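Local coordinates for ABC transporter periplasmic substrate-binding protein (Desulfovibrio alaskensis, PDB 5MY5) that binds tungstate selectively and probably delivers it, as a periplasmic substrate-binding protein, to an ABC transporter, at residues 39-44 / 267-272; 66-71 / 88-93; 178-183 / 198-203. The protein carries 2 engineered substitutions. All coordinates share one frame; numbering follows the deposited sequence.

Contact 1. Residues 39-44 / 267-272; sequences TGLLDD and ALFTPN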
ATOM      1  N   THR A  39       0.319  -9.313   0.988  1.00 21.06           N
ATOM      2  CA  THR A  39      -0.434  -9.508  -0.258  1.00 22.11           C
ATOM      3  C   THR A  39      -0.103 -10.863  -0.866  1.00 21.89           C
ATOM      4  O   THR A  39      -0.846 -11.332  -1.718  1.00 22.75           O
ATOM      5  CB  THR A  39      -0.102  -8.462  -1.369  1.00 22.74           C
ATOM      6  OG1 THR A  39       1.280  -8.552  -1.787  1.00 20.69           O
ATOM      7  CG2 THR A  39      -0.396  -7.009  -0.881  1.00 21.97           C
ATOM      8  N   GLY A  40       1.085 -11.365  -0.564  1.00 19.82           N
ATOM      9  CA  GLY A  40       1.614 -12.588  -1.171  1.00 21.13           C
ATOM     10  C   GLY A  40       2.188 -12.450  -2.572  1.00 21.80           C
ATOM     11  O   GLY A  40       2.612 -13.463  -3.163  1.00 20.54           O
ATOM     12  N   LEU A  41       2.236 -11.227  -3.112  1.00 18.87           N
ATOM     13  CA  LEU A  41       2.782 -10.986  -4.458  1.00 18.54           C
ATOM     14  C   LEU A  41       4.202 -11.569  -4.602  1.00 18.41           C
ATOM     15  O   LEU A  41       4.465 -12.166  -5.648  1.00 18.84           O
ATOM     16  CB  LEU A  41       2.775  -9.503  -4.789  1.00 18.14           C
ATOM     17  CG  LEU A  41       3.360  -9.151  -6.183  1.00 18.70           C
ATOM     18  CD1 LEU A  41       2.517  -9.657  -7.285  1.00 18.32           C
ATOM     19  CD2 LEU A  41       3.594  -7.626  -6.289  1.00 18.59           C
ATOM     20  N   LEU A  42       5.077 -11.327  -3.675  1.00 18.92           N
ATOM     21  CA  LEU A  42       6.472 -11.774  -3.780  1.00 17.15           C
ATOM     22  C   LEU A  42       6.588 -13.289  -3.737  1.00 20.83           C
ATOM     23  O   LEU A  42       7.463 -13.852  -4.367  1.00 18.78           O
ATOM     24  CB  LEU A  42       7.355 -11.171  -2.667  1.00 18.68           C
ATOM     25  CG  LEU A  42       7.576  -9.651  -2.840  1.00 18.64           C
ATOM     26  CD1 LEU A  42       8.286  -9.119  -1.629  1.00 17.99           C
ATOM     27  CD2 LEU A  42       8.341  -9.297  -4.125  1.00 21.63           C
ATOM     28  N   ASP A  43       5.663 -13.965  -3.027  1.00 18.80           N
ATOM     29  CA  ASP A  43       5.663 -15.440  -3.054  1.00 20.02           C
ATOM     30  C   ASP A  43       5.366 -15.961  -4.434  1.00 22.67           C
ATOM     31  O   ASP A  43       5.830 -17.066  -4.743  1.00 26.75           O
ATOM     32  CB  ASP A  43       4.634 -15.989  -2.078  1.00 24.95           C
ATOM     33  CG  ASP A  43       4.944 -15.636  -0.667  1.00 25.57           C
ATOM     34  OD1 ASP A  43       6.050 -15.847  -0.210  1.00 30.80           O
ATOM     35  OD2 ASP A  43       4.057 -15.147   0.069  1.00 35.62           O
ATOM     36  N   ASP A  44       4.575 -15.265  -5.215  1.00 21.28           N
ATOM     37  CA  ASP A  44       4.365 -15.602  -6.630  1.00 24.12           C
ATOM     38  C   ASP A  44       5.482 -15.197  -7.527  1.00 24.23           C
ATOM     39  O   ASP A  44       5.881 -15.942  -8.434  1.00 25.17           O
ATOM     40  CB  ASP A  44       3.080 -14.914  -7.131  1.00 29.90           C
ATOM     41  CG  ASP A  44       1.950 -15.846  -7.340  1.00 39.57           C
ATOM     42  OD1 ASP A  44       1.632 -16.614  -6.387  1.00 45.17           O
ATOM     43  OD2 ASP A  44       1.383 -15.761  -8.455  1.00 40.80           O
ATOM     44  N   ALA A 267      -8.438  -8.632  -8.595  1.00 18.98           N
ATOM     45  CA  ALA A 267      -7.263  -7.825  -8.990  1.00 20.58           C
ATOM     46  C   ALA A 267      -6.801  -6.959  -7.783  1.00 20.77           C
ATOM     47  O   ALA A 267      -7.652  -6.542  -6.952  1.00 21.15           O
ATOM     48  CB  ALA A 267      -7.616  -6.870 -10.120  1.00 23.67           C
ATOM     49  N   LEU A 268      -5.473  -6.747  -7.689  1.00 19.92           N
ATOM     50  CA  LEU A 268      -4.934  -5.946  -6.593  1.00 19.98           C
ATOM     51  C   LEU A 268      -3.963  -4.899  -7.062  1.00 20.85           C
ATOM     52  O   LEU A 268      -3.982  -3.746  -6.540  1.00 20.44           O
ATOM     53  CB  LEU A 268      -4.377  -6.914  -5.559  1.00 21.98           C
ATOM     54  CG  LEU A 268      -3.999  -6.474  -4.173  1.00 26.21           C
ATOM     55  CD1 LEU A 268      -5.272  -6.183  -3.398  1.00 27.26           C
ATOM     56  CD2 LEU A 268      -3.252  -7.568  -3.498  1.00 25.46           C
ATOM     57  N   PHE A 269      -3.082  -5.217  -8.005  1.00 19.97           N
ATOM     58  CA  PHE A 269      -2.059  -4.285  -8.491  1.00 21.29           C
ATOM     59  C   PHE A 269      -2.271  -3.847  -9.926  1.00 22.49           C
ATOM     60  O   PHE A 269      -2.580  -4.725 -10.749  1.00 23.57           O
ATOM     61  CB  PHE A 269      -0.716  -4.967  -8.392  1.00 18.73           C
ATOM     62  CG  PHE A 269      -0.275  -5.314  -7.005  1.00 19.55           C
ATOM     63  CD1 PHE A 269       0.353  -4.352  -6.135  1.00 20.34           C
ATOM     64  CD2 PHE A 269      -0.478  -6.574  -6.500  1.00 21.86           C
ATOM     65  CE1 PHE A 269       0.807  -4.724  -4.871  1.00 21.12           C
ATOM     66  CE2 PHE A 269      -0.008  -6.919  -5.285  1.00 22.34           C
ATOM     67  CZ  PHE A 269       0.554  -6.015  -4.438  1.00 22.13           C
ATOM     68  N   THR A 270      -2.082  -2.579 -10.258  1.00 20.70           N
ATOM     69  CA  THR A 270      -2.047  -2.052 -11.568  1.00 19.97           C
ATOM     70  C   THR A 270      -0.542  -1.824 -11.877  1.00 20.89           C
ATOM     71  O   THR A 270       0.077  -0.949 -11.279  1.00 18.98           O
ATOM     72  CB  THR A 270      -2.876  -0.767 -11.689  1.00 20.71           C
ATOM     73  OG1 THR A 270      -4.198  -1.030 -11.274  1.00 25.75           O
ATOM     74  CG2 THR A 270      -2.835  -0.231 -13.049  1.00 24.43           C
ATOM     75  N   PRO A 271       0.038  -2.543 -12.861  1.00 18.77           N
ATOM     76  CA  PRO A 271       1.355  -2.179 -13.357  1.00 19.08           C
ATOM     77  C   PRO A 271       1.442  -0.826 -13.981  1.00 19.78           C
ATOM     78  O   PRO A 271       0.500  -0.437 -14.672  1.00 23.21           O
ATOM     79  CB  PRO A 271       1.662  -3.276 -14.388  1.00 19.37           C
ATOM     80  CG  PRO A 271       0.355  -3.732 -14.810  1.00 21.39           C
ATOM     81  CD  PRO A 271      -0.672  -3.474 -13.754  1.00 18.94           C
ATOM     82  N   ASN A 272       2.524  -0.097 -13.754  1.00 19.30           N
ATOM     83  CA  ASN A 272       2.695   1.223 -14.295  1.00 20.41           C
ATOM     84  C   ASN A 272       4.114   1.657 -14.500  1.00 21.40           C
ATOM     85  O   ASN A 272       4.421   2.825 -14.467  1.00 24.64           O
ATOM     86  CB  ASN A 272       1.823   2.266 -13.527  1.00 21.26           C
ATOM     87  CG  ASN A 272       2.383   2.657 -12.177  1.00 20.00           C
ATOM     88  OD1 ASN A 272       3.183   1.916 -11.544  1.00 21.90           O
ATOM     89  ND2 ASN A 272       1.987   3.814 -11.727  1.00 24.68           N
TER
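Thr39 OG1 has two backbone partners close in sequence, Leu41 N and Thr36 O, and also touches Phe269 across the contact. It accepts the backbone N-H of Leu41, with 3.1 Å from Leu41 N to Thr39 OG1 and a nearly straight N-H...O angle of 168°. It also forms a hydrogen bond with the backbone oxygen of Thr36. The bond from Leu41 makes an ST turn. Gly40 sits inside this turn with positive phi and is the N-cap of helix 41-53. The Thr39 torsion (chi1 63°) sets OG1 between the backbone N and the carbonyl carbon. There OG1 meets the Phe269 ring at its edge, in the ring plane, 3.7 Å from Phe269 CZ. This is a van der Waals contact. The methyl CG2 of Thr39 lies 3.8 Å from the same Phe269 CZ. Leu268 CD2 fits beside Thr39 CB at 3.9 Å.

Leu41 comes over one face of the ring. Its CG is anti to the backbone N (chi1 179°), and its CD2 stands 4.0 Å from the Phe269 ring centroid, displaced toward the rim. This is a CH-pi contact. Phe261 touches both Leu41 and Phe269, and Ile258 of helix 252-260 also packs on Phe269. The contact is buried. It joins the junction of helices 34-39 and 41-53 to the interrupted strand 266-271, which pairs with strand 100-112. Such packing of helices against a central sheet is characteristic of the alpha/beta lobes of periplasmic binding proteins.

Contact 2. Residues 66-71 / 88-93; sequences KALKMG and KAFVDA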
ATOM      1  N   LYS A  66      11.847   1.155   9.070  1.00 21.64           N
ATOM      2  CA  LYS A  66      12.838   0.108   9.336  1.00 22.92           C
ATOM      3  C   LYS A  66      13.452  -0.432   8.030  1.00 19.77           C
ATOM      4  O   LYS A  66      14.626  -0.729   8.015  1.00 20.33           O
ATOM      5  CB  LYS A  66      12.171  -1.031  10.116  1.00 24.76           C
ATOM      6  CG  LYS A  66      13.132  -2.133  10.586  1.00 33.71           C
ATOM      7  CD  LYS A  66      14.310  -1.621  11.476  1.00 35.39           C
ATOM      8  CE  LYS A  66      15.331  -2.724  11.708  1.00 41.14           C
ATOM      9  NZ  LYS A  66      14.754  -4.102  11.659  1.00 40.97           N
ATOM     10  N   ALA A  67      12.626  -0.512   6.975  1.00 18.70           N
ATOM     11  CA  ALA A  67      13.149  -0.941   5.645  1.00 18.87           C
ATOM     12  C   ALA A  67      14.164   0.009   5.167  1.00 21.12           C
ATOM     13  O   ALA A  67      15.215  -0.353   4.645  1.00 20.50           O
ATOM     14  CB  ALA A  67      12.034  -1.088   4.652  1.00 19.56           C
ATOM     15  N   LEU A  68      13.827   1.299   5.211  1.00 20.29           N
ATOM     16  CA  LEU A  68      14.747   2.348   4.823  0.50 21.75           C
ATOM     17  C   LEU A  68      16.032   2.297   5.633  1.00 22.92           C
ATOM     18  O   LEU A  68      17.122   2.401   5.077  1.00 24.33           O
ATOM     19  CB  LEU A  68      14.037   3.709   4.971  0.50 23.96           C
ATOM     20  CG  LEU A  68      12.960   3.825   3.883  0.50 24.77           C
ATOM     21  CD1 LEU A  68      11.836   4.770   4.250  0.50 25.63           C
ATOM     22  CD2 LEU A  68      13.600   4.265   2.601  0.50 24.53           C
ATOM     23  N   LYS A  69      15.884   2.093   6.946  1.00 23.81           N
ATOM     24  CA  LYS A  69      17.032   1.970   7.845  1.00 24.64           C
ATOM     25  C   LYS A  69      17.915   0.777   7.452  1.00 25.71           C
ATOM     26  O   LYS A  69      19.112   0.917   7.473  1.00 24.97           O
ATOM     27  CB  LYS A  69      16.630   1.867   9.330  1.00 27.55           C
ATOM     28  CG  LYS A  69      16.289   3.223   9.971  1.00 35.28           C
ATOM     29  CD  LYS A  69      16.217   3.225  11.516  1.00 38.66           C
ATOM     30  CE  LYS A  69      15.011   2.492  12.074  1.00 43.82           C
ATOM     31  NZ  LYS A  69      13.671   3.112  11.817  1.00 46.32           N
ATOM     32  N   MET A  70      17.324  -0.358   7.072  1.00 23.67           N
ATOM     33  CA  MET A  70      18.084  -1.498   6.595  1.00 21.19           C
ATOM     34  C   MET A  70      18.911  -1.150   5.374  1.00 22.40           C
ATOM     35  O   MET A  70      20.069  -1.584   5.255  1.00 22.71           O
ATOM     36  CB  MET A  70      17.201  -2.708   6.279  1.00 25.16           C
ATOM     37  CG  MET A  70      16.555  -3.396   7.511  1.00 24.42           C
ATOM     38  SD  MET A  70      15.516  -4.810   7.171  1.00 29.51           S
ATOM     39  CE  MET A  70      16.873  -6.063   7.193  1.00 26.82           C
ATOM     40  N   GLY A  71      18.359  -0.342   4.411  1.00 20.93           N
ATOM     41  CA  GLY A  71      19.113   0.114   3.284  1.00 21.64           C
ATOM     42  C   GLY A  71      20.230   1.045   3.686  1.00 22.10           C
ATOM     43  O   GLY A  71      21.380   0.895   3.243  1.00 23.78           O
ATOM     44  N   LYS A  88      12.220   9.547  -1.745  1.00 19.55           N
ATOM     45  CA  LYS A  88      12.989  10.691  -2.299  1.00 21.47           C
ATOM     46  C   LYS A  88      14.124  11.163  -1.338  1.00 22.94           C
ATOM     47  O   LYS A  88      15.281  11.378  -1.738  1.00 22.20           O
ATOM     48  CB  LYS A  88      12.089  11.846  -2.708  1.00 23.06           C
ATOM     49  CG  LYS A  88      11.212  11.576  -3.877  1.00 28.73           C
ATOM     50  CD  LYS A  88      10.144  12.641  -3.948  1.00 33.94           C
ATOM     51  CE  LYS A  88       9.244  12.422  -5.145  1.00 39.57           C
ATOM     52  NZ  LYS A  88       7.934  13.071  -4.885  1.00 43.02           N
ATOM     53  N   ALA A  89      13.806  11.226  -0.049  1.00 20.47           N
ATOM     54  CA  ALA A  89      14.847  11.496   0.956  1.00 22.67           C
ATOM     55  C   ALA A  89      15.955  10.474   1.021  1.00 21.83           C
ATOM     56  O   ALA A  89      17.147  10.839   1.136  1.00 22.91           O
ATOM     57  CB  ALA A  89      14.236  11.660   2.327  1.00 23.12           C
ATOM     58  N   PHE A  90      15.604   9.177   0.799  1.00 19.48           N
ATOM     59  CA  PHE A  90      16.604   8.130   0.774  1.00 21.35           C
ATOM     60  C   PHE A  90      17.588   8.271  -0.371  1.00 18.54           C
ATOM     61  O   PHE A  90      18.768   8.093  -0.259  1.00 19.47           O
ATOM     62  CB  PHE A  90      15.859   6.760   0.758  1.00 17.77           C
ATOM     63  CG  PHE A  90      16.727   5.568   0.880  1.00 17.83           C
ATOM     64  CD1 PHE A  90      17.094   5.016   2.082  1.00 18.05           C
ATOM     65  CD2 PHE A  90      17.133   4.876  -0.322  1.00 16.61           C
ATOM     66  CE1 PHE A  90      17.854   3.873   2.143  1.00 18.68           C
ATOM     67  CE2 PHE A  90      17.882   3.752  -0.238  1.00 17.30           C
ATOM     68  CZ  PHE A  90      18.229   3.247   0.956  1.00 18.76           C
ATOM     69  N   VAL A  91      17.013   8.559  -1.533  1.00 19.55           N
ATOM     70  CA  VAL A  91      17.818   8.758  -2.747  1.00 20.24           C
ATOM     71  C   VAL A  91      18.688  10.052  -2.541  1.00 19.39           C
ATOM     72  O   VAL A  91      19.876  10.062  -2.858  1.00 21.05           O
ATOM     73  CB  VAL A  91      16.913   8.814  -3.988  1.00 19.96           C
ATOM     74  CG1 VAL A  91      17.659   9.246  -5.235  1.00 22.66           C
ATOM     75  CG2 VAL A  91      16.319   7.410  -4.241  1.00 21.16           C
ATOM     76  N   ASP A  92      18.054  11.101  -2.024  1.00 23.52           N
ATOM     77  CA  ASP A  92      18.794  12.411  -1.804  1.00 24.29           C
ATOM     78  C   ASP A  92      19.937  12.264  -0.825  1.00 23.69           C
ATOM     79  O   ASP A  92      20.997  12.905  -0.991  1.00 23.68           O
ATOM     80  CB  ASP A  92      17.835  13.500  -1.334  1.00 27.19           C
ATOM     81  CG  ASP A  92      16.872  13.937  -2.409  1.00 31.32           C
ATOM     82  OD1 ASP A  92      17.127  13.538  -3.552  1.00 36.58           O
ATOM     83  OD2 ASP A  92      15.838  14.603  -2.068  1.00 40.40           O
ATOM     84  N   ALA A  93      19.790  11.428   0.171  1.00 20.79           N
ATOM     85  CA  ALA A  93      20.861  11.092   1.105  1.00 21.55           C
ATOM     86  C   ALA A  93      22.037  10.390   0.514  1.00 22.50           C
ATOM     87  O   ALA A  93      23.095  10.278   1.172  1.00 22.89           O
ATOM     88  CB  ALA A  93      20.286  10.250   2.250  1.00 20.31           C
TER
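In the conformer described, one of two deposited, Leu68 CD2 meets the base of the Phe90 side chain, 3.6 Å from Phe90 CD1 and 3.8 Å from Phe90 CG. One methyl does this work. The same CD2 also reaches Phe90 CB at 3.8 Å, so it covers the root of the aromatic side chain. Further out along the ring the partner is backbone. Leu68 O lies 3.4 Å from Phe90 CE1, approaching obliquely. Gly71 CA meets the far end of the ring at its edge, near the ring plane, 4.0 Å from Phe90 CZ. Gly71 has no side chain, and the ring edge lies directly against its backbone.

Phe90 points its ring across the gap because CG is anti to its backbone N (chi1 -174°). The end of Leu68 comes nearer to Phe90 than its base does. Behind this first shell, Leu79 of strand 78-81 touches both Leu68 and Phe90. Ile227 of strand 221-228 adds a second strand residue against Phe90. Helix 64-72, strand 78-81 and helix 84-92 form a helix-strand-helix passage, and its two helices are packed together beside the sheet.

No hydrogen bond or salt bridge links the two segments. With no polar bond between them, the fit depends on complementary shape and on the burial of apolar surface.

Contact 3. Residues 178-183 / 198-203; sequences RTINVA and IKYEAS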
ATOM      1  N   ARG A 178      -9.808  -5.136  12.505  1.00 17.60           N
ATOM      2  CA  ARG A 178     -10.543  -4.685  13.664  1.00 17.47           C
ATOM      3  C   ARG A 178     -11.311  -3.355  13.351  1.00 17.95           C
ATOM      4  O   ARG A 178     -12.437  -3.142  13.809  1.00 18.23           O
ATOM      5  CB  ARG A 178      -9.665  -4.463  14.842  1.00 17.18           C
ATOM      6  CG  ARG A 178      -9.144  -5.754  15.523  1.00 20.04           C
ATOM      7  CD  ARG A 178     -10.278  -6.540  16.182  1.00 20.81           C
ATOM      8  NE  ARG A 178      -9.680  -7.540  17.057  1.00 22.21           N
ATOM      9  CZ  ARG A 178     -10.313  -8.405  17.863  1.00 22.25           C
ATOM     10  NH1 ARG A 178     -11.624  -8.510  17.851  1.00 25.08           N
ATOM     11  NH2 ARG A 178      -9.591  -9.212  18.635  1.00 23.09           N
ATOM     12  N   THR A 179     -10.662  -2.497  12.640  1.00 17.17           N
ATOM     13  CA  THR A 179     -11.223  -1.171  12.370  1.00 17.68           C
ATOM     14  C   THR A 179     -12.379  -1.349  11.436  1.00 18.31           C
ATOM     15  O   THR A 179     -13.407  -0.655  11.585  1.00 17.27           O
ATOM     16  CB  THR A 179     -10.103  -0.307  11.802  1.00 15.84           C
ATOM     17  OG1 THR A 179      -9.106  -0.087  12.822  1.00 17.26           O
ATOM     18  CG2 THR A 179     -10.570   1.033  11.253  1.00 17.17           C
ATOM     19  N   ILE A 180     -12.255  -2.234  10.448  1.00 17.37           N
ATOM     20  CA  ILE A 180     -13.385  -2.561   9.577  1.00 17.83           C
ATOM     21  C   ILE A 180     -14.548  -3.030  10.403  1.00 18.18           C
ATOM     22  O   ILE A 180     -15.708  -2.615  10.172  1.00 19.23           O
ATOM     23  CB  ILE A 180     -12.986  -3.588   8.545  1.00 17.69           C
ATOM     24  CG1 ILE A 180     -12.154  -2.943   7.464  1.00 18.53           C
ATOM     25  CG2 ILE A 180     -14.250  -4.203   7.893  1.00 20.15           C
ATOM     26  CD1 ILE A 180     -11.542  -3.940   6.449  1.00 21.09           C
ATOM     27  N   ASN A 181     -14.316  -3.975  11.311  1.00 17.50           N
ATOM     28  CA  ASN A 181     -15.341  -4.489  12.218  1.00 18.78           C
ATOM     29  C   ASN A 181     -16.004  -3.449  13.099  1.00 18.54           C
ATOM     30  O   ASN A 181     -17.224  -3.458  13.210  1.00 21.97           O
ATOM     31  CB  ASN A 181     -14.870  -5.733  12.949  1.00 21.95           C
ATOM     32  CG  ASN A 181     -14.860  -6.956  11.971  1.00 25.09           C
ATOM     33  OD1 ASN A 181     -15.936  -7.369  11.549  1.00 34.45           O
ATOM     34  ND2 ASN A 181     -13.750  -7.338  11.492  1.00 30.00           N
ATOM     35  N   VAL A 182     -15.247  -2.432  13.553  1.00 20.52           N
ATOM     36  CA  VAL A 182     -15.905  -1.346  14.236  1.00 19.64           C
ATOM     37  C   VAL A 182     -16.801  -0.508  13.336  1.00 18.59           C
ATOM     38  O   VAL A 182     -17.956  -0.196  13.699  1.00 19.25           O
ATOM     39  CB  VAL A 182     -14.881  -0.437  14.922  1.00 20.35           C
ATOM     40  CG1 VAL A 182     -15.583   0.821  15.454  1.00 19.88           C
ATOM     41  CG2 VAL A 182     -14.120  -1.216  15.995  1.00 19.40           C
ATOM     42  N   ALA A 183     -16.378  -0.237  12.102  1.00 18.16           N
ATOM     43  CA  ALA A 183     -17.216   0.482  11.128  1.00 18.30           C
ATOM     44  C   ALA A 183     -18.468  -0.353  10.868  1.00 19.51           C
ATOM     45  O   ALA A 183     -19.579   0.219  10.842  1.00 21.01           O
ATOM     46  CB  ALA A 183     -16.484   0.762   9.864  1.00 17.99           C
ATOM     47  N   ILE A 198     -10.889  -7.159   0.388  1.00 16.49           N
ATOM     48  CA  ILE A 198     -11.096  -8.449  -0.306  1.00 18.22           C
ATOM     49  C   ILE A 198     -11.146  -9.614   0.727  1.00 17.88           C
ATOM     50  O   ILE A 198     -12.044 -10.515   0.671  1.00 19.62           O
ATOM     51  CB  ILE A 198     -10.036  -8.620  -1.403  1.00 19.06           C
ATOM     52  CG1 ILE A 198     -10.259  -7.683  -2.562  1.00 18.44           C
ATOM     53  CG2 ILE A 198      -9.993 -10.124  -1.817  1.00 20.00           C
ATOM     54  CD1 ILE A 198      -9.054  -7.565  -3.433  1.00 18.80           C
ATOM     55  N   LYS A 199     -10.214  -9.685   1.680  1.00 17.95           N
ATOM     56  CA  LYS A 199     -10.206 -10.778   2.655  1.00 20.85           C
ATOM     57  C   LYS A 199     -11.422 -10.698   3.554  1.00 22.19           C
ATOM     58  O   LYS A 199     -12.058 -11.734   3.874  1.00 24.50           O
ATOM     59  CB  LYS A 199      -8.878 -10.765   3.485  1.00 21.01           C
ATOM     60  CG  LYS A 199      -7.665 -11.113   2.598  1.00 24.75           C
ATOM     61  CD  LYS A 199      -6.309 -11.040   3.306  1.00 26.84           C
ATOM     62  CE  LYS A 199      -5.196 -11.558   2.356  1.00 34.41           C
ATOM     63  NZ  LYS A 199      -3.771 -11.137   2.706  1.00 40.90           N
ATOM     64  N   TYR A 200     -11.763  -9.497   4.000  1.00 20.50           N
ATOM     65  CA  TYR A 200     -12.948  -9.323   4.845  1.00 20.25           C
ATOM     66  C   TYR A 200     -14.302  -9.729   4.084  1.00 22.01           C
ATOM     67  O   TYR A 200     -15.160 -10.412   4.634  1.00 22.52           O
ATOM     68  CB  TYR A 200     -13.026  -7.807   5.236  1.00 20.53           C
ATOM     69  CG  TYR A 200     -14.367  -7.328   5.729  1.00 20.64           C
ATOM     70  CD1 TYR A 200     -14.795  -7.718   6.982  1.00 18.81           C
ATOM     71  CD2 TYR A 200     -15.196  -6.463   4.968  1.00 20.18           C
ATOM     72  CE1 TYR A 200     -16.050  -7.372   7.465  1.00 20.04           C
ATOM     73  CE2 TYR A 200     -16.398  -6.039   5.474  1.00 21.20           C
ATOM     74  CZ  TYR A 200     -16.802  -6.480   6.706  1.00 18.45           C
ATOM     75  OH  TYR A 200     -18.068  -5.982   7.029  1.00 24.39           O
ATOM     76  N   GLU A 201     -14.442  -9.296   2.847  1.00 21.88           N
ATOM     77  CA  GLU A 201     -15.601  -9.581   2.009  1.00 19.85           C
ATOM     78  C   GLU A 201     -15.729 -11.146   1.860  1.00 22.32           C
ATOM     79  O   GLU A 201     -16.832 -11.694   2.009  1.00 23.89           O
ATOM     80  CB  GLU A 201     -15.321  -8.973   0.648  1.00 21.69           C
ATOM     81  CG  GLU A 201     -16.400  -9.242  -0.393  1.00 21.98           C
ATOM     82  CD  GLU A 201     -16.043  -8.748  -1.769  1.00 26.15           C
ATOM     83  OE1 GLU A 201     -14.916  -8.881  -2.262  1.00 23.63           O
ATOM     84  OE2 GLU A 201     -16.899  -8.127  -2.407  1.00 25.40           O
ATOM     85  N   ALA A 202     -14.619 -11.825   1.668  1.00 21.03           N
ATOM     86  CA  ALA A 202     -14.612 -13.323   1.602  1.00 24.24           C
ATOM     87  C   ALA A 202     -14.956 -14.017   2.915  1.00 27.05           C
ATOM     88  O   ALA A 202     -15.673 -14.990   2.920  1.00 29.46           O
ATOM     89  CB  ALA A 202     -13.268 -13.817   1.025  1.00 26.94           C
ATOM     90  N   SER A 203     -14.502 -13.490   4.040  1.00 25.75           N
ATOM     91  CA  SER A 203     -14.951 -13.936   5.340  1.00 28.80           C
ATOM     92  C   SER A 203     -16.419 -13.821   5.623  1.00 31.27           C
ATOM     93  O   SER A 203     -16.876 -14.514   6.551  1.00 33.99           O
ATOM     94  CB  SER A 203     -14.131 -13.281   6.468  1.00 30.79           C
ATOM     95  OG  SER A 203     -14.608 -12.012   6.766  1.00 31.31           O
TER
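The Tyr200 ring receives the methyl CG2 of Ile180 over the centre of one face. The CG2 of Ile180 is 3.5 Å from the Tyr200 ring centroid and only 4° off the ring normal, a well-centred CH-pi contact. All six ring carbons lie at similar distances from this methyl. The nearest is Tyr200 CZ, 3.6 Å from Ile180 CG2. The second flat group is the Asn181 amide. Its plane is turned 79° against the ring, nearly perpendicular. Asn181 OD1 comes obliquely to within 4.1 Å of Tyr200 CE1, a loose contact at the exposed margin. The other end of this amide is used within its own helix, where Asn181 ND2 bonds to the backbone oxygen of Leu177.

The torsions bring the two main groups together. Ile180 CG2 is anti to its backbone N. Tyr200 CG also stands opposite its backbone N (chi1 162°), which carries the ring toward helix 176-186. On the backbone side, Tyr200 O accepts a bond from the hydroxyl of Ser203, with 2.7 Å between Ser203 OG and Tyr200 O.

Pro208 and Pro209 also pack on Tyr200, and Thr192 of strand 189-193 meets Ile180. Helices 176-186 and 194-203 are joined in sequence by strand 189-193. The contact closes this helix-strand-helix unit, and both helices pack on Leu210 of the neighbouring strand 210-214, through Ile180 from one and Tyr200 from the other.

From the N terminus, residues 39-44 open the longest loop, which contact 1 closes only when the chain reaches 267-272. The other two contacts are nested inside it. Contact 2 closes first, joining helices 64-72 and 84-92 around strand 78-81. Contact 3 follows in series and joins helices 176-186 and 194-203 around strand 189-193. Contacts 2 and 3 lie on opposite sides of the chain's centre, with their own centres about 33 Å apart. Contact 1 ties the junction of helices 34-39 and 41-53 to the late strand 266-271. It also touches contact 3, where Leu268 CD1 packs 4.0 Å from Ile198 CD1. Contact 2 touches neither.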